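PDB 3MEZ: mannose-specific lectin 3 chain 2 from Crocus vernus, which probably binds mannose, serving as one of the two kinds of bulb-type lectin domain that assemble into a heterotetramer. Local coordinates for residues 60-63 and 64-67. Numbering follows the deposited sequence.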
ATOM      1  N   PHE B  60       6.027  -8.424   7.809  1.00 22.08           N
ATOM      2  CA  PHE B  60       5.127  -7.309   7.662  1.00 21.53           C
ATOM      3  C   PHE B  60       4.232  -7.135   8.872  1.00 20.77           C
ATOM      4  O   PHE B  60       3.880  -8.075   9.503  1.00 22.92           O
ATOM      5  CB  PHE B  60       4.305  -7.358   6.357  1.00 20.14           C
ATOM      6  CG  PHE B  60       3.279  -8.441   6.280  1.00 18.71           C
ATOM      7  CD1 PHE B  60       3.627  -9.692   5.860  1.00 19.04           C
ATOM      8  CD2 PHE B  60       1.967  -8.198   6.554  1.00 17.85           C
ATOM      9  CE1 PHE B  60       2.725 -10.659   5.747  1.00 18.05           C
ATOM     10  CE2 PHE B  60       1.063  -9.175   6.445  1.00 23.20           C
ATOM     11  CZ  PHE B  60       1.449 -10.427   6.033  1.00 21.23           C
ATOM     12  N   MET B  61       3.867  -5.903   9.133  1.00 20.90           N
ATOM     13  CA  MET B  61       2.888  -5.556  10.122  1.00 20.37           C
ATOM     14  C   MET B  61       1.546  -5.151   9.507  1.00 19.98           C
ATOM     15  O   MET B  61       1.496  -4.510   8.517  1.00 18.91           O
ATOM     16  CB  MET B  61       3.395  -4.452  11.015  1.00 20.85           C
ATOM     17  CG  MET B  61       2.726  -4.430  12.294  1.00 26.15           C
ATOM     18  SD  MET B  61       1.401  -3.298  12.220  1.00 40.42           S
ATOM     19  CE  MET B  61       2.235  -1.802  12.559  1.00 29.29           C
ATOM     20  N   ARG B  62       0.478  -5.612  10.123  1.00 18.35           N
ATOM     21  CA  ARG B  62      -0.850  -5.385   9.649  1.00 18.97           C
ATOM     22  C   ARG B  62      -1.798  -5.067  10.783  1.00 18.97           C
ATOM     23  O   ARG B  62      -1.822  -5.743  11.745  1.00 18.11           O
ATOM     24  CB  ARG B  62      -1.370  -6.604   8.870  1.00 16.98           C
ATOM     25  CG  ARG B  62      -2.809  -6.524   8.434  1.00 19.57           C
ATOM     26  CD  ARG B  62      -3.321  -7.755   7.662  1.00 18.01           C
ATOM     27  NE  ARG B  62      -4.710  -7.699   7.236  1.00 18.59           N
ATOM     28  CZ  ARG B  62      -5.755  -8.005   7.989  1.00 22.45           C
ATOM     29  NH1 ARG B  62      -5.590  -8.393   9.210  1.00 20.95           N
ATOM     30  NH2 ARG B  62      -6.962  -7.941   7.524  1.00 18.23           N
ATOM     31  N   LEU B  63      -2.610  -4.053  10.588  1.00 18.50           N
ATOM     32  CA  LEU B  63      -3.667  -3.727  11.497  1.00 19.46           C
ATOM     33  C   LEU B  63      -4.938  -4.377  10.983  1.00 20.77           C
ATOM     34  O   LEU B  63      -5.360  -4.164   9.882  1.00 18.94           O
ATOM     35  CB  LEU B  63      -3.840  -2.216  11.621  1.00 16.57           C
ATOM     36  CG  LEU B  63      -5.016  -1.679  12.430  1.00 21.56           C
ATOM     37  CD1 LEU B  63      -4.942  -2.137  13.828  1.00 19.09           C
ATOM     38  CD2 LEU B  63      -5.132  -0.164  12.392  1.00 17.89           C
ATOM     39  N   GLY B  64      -5.507  -5.200  11.838  1.00 20.06           N
ATOM     40  CA  GLY B  64      -6.676  -5.967  11.537  1.00 20.30           C
ATOM     41  C   GLY B  64      -8.002  -5.282  11.777  1.00 21.11           C
ATOM     42  O   GLY B  64      -8.049  -4.197  12.227  1.00 20.91           O
ATOM     43  N   HIS B  65      -9.070  -6.006  11.503  1.00 20.49           N
ATOM     44  CA  HIS B  65     -10.414  -5.508  11.658  1.00 20.83           C
ATOM     45  C   HIS B  65     -11.089  -5.883  12.987  1.00 20.78           C
ATOM     46  O   HIS B  65     -12.274  -5.847  13.110  1.00 22.27           O
ATOM     47  CB  HIS B  65     -11.275  -5.811  10.470  1.00 18.76           C
ATOM     48  CG  HIS B  65     -10.972  -4.966   9.279  1.00 20.42           C
ATOM     49  ND1 HIS B  65      -9.985  -5.283   8.384  1.00 25.55           N
ATOM     50  CD2 HIS B  65     -11.541  -3.844   8.814  1.00 16.21           C
ATOM     51  CE1 HIS B  65      -9.950  -4.379   7.436  1.00 18.32           C
ATOM     52  NE2 HIS B  65     -10.881  -3.495   7.679  1.00 20.78           N
ATOM     53  N   SER B  66     -10.279  -6.282  13.944  1.00 22.74           N
ATOM     54  CA  SER B  66     -10.634  -6.337  15.343  1.00 23.97           C
ATOM     55  C   SER B  66      -9.660  -5.513  16.214  1.00 25.55           C
ATOM     56  O   SER B  66      -9.579  -5.689  17.407  1.00 25.59           O
ATOM     57  CB  SER B  66     -10.725  -7.783  15.840  1.00 25.00           C
ATOM     58  OG  SER B  66     -11.722  -8.511  15.179  1.00 27.95           O
ATOM     59  N   GLY B  67      -8.906  -4.631  15.584  1.00 25.46           N
ATOM     60  CA  GLY B  67      -7.949  -3.824  16.287  1.00 23.88           C
ATOM     61  C   GLY B  67      -6.627  -4.489  16.621  1.00 22.33           C
ATOM     62  O   GLY B  67      -5.819  -3.902  17.239  1.00 22.71           O
TER
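In the β-hairpin formed by the antiparallel strands 60-63 and 69-72 of this β-prism II (bulb-type lectin) domain, the ends of the R62 and L63 side chains border the turn G64-G67 from opposite faces. The turn is closed loosely, by a weak hydrogen bond from G67 N to G64 O at 3.5 Å. G67 takes left-handed backbone angles (phi 80°), a conformation that glycine adopts readily.

Side chains of the two consecutive strand residues leave the backbone on opposite faces. R62 runs out fully extended from CG to NE, with CG anti to its backbone nitrogen (chi1 174°), then twists at its last torsion so that NH1 lies 3.5 Å from G64 CA. The guanidinium approaches this glycine obliquely, where no side chain intervenes. NH2 comes near the edge of the H65 imidazole, the two flat groups being inclined at 50°. What holds the polar end of R62 is a salt bridge across the subunit interface, from NH2 to OD1 of D74 of the second subunit. The same carboxylate oxygen accepts a hydrogen bond from H65 N, while the H65 ring stacks on H58 of that subunit. Strand end and turn are thereby tied to one carboxylate of the partner chain.

On the other face, L63 packs against L69 of the returning strand. With chi1 at 173°, the L63 branch is turned over the following peptide: CD1 is 3.7 Å from G64 N and 3.9 Å from G67 O.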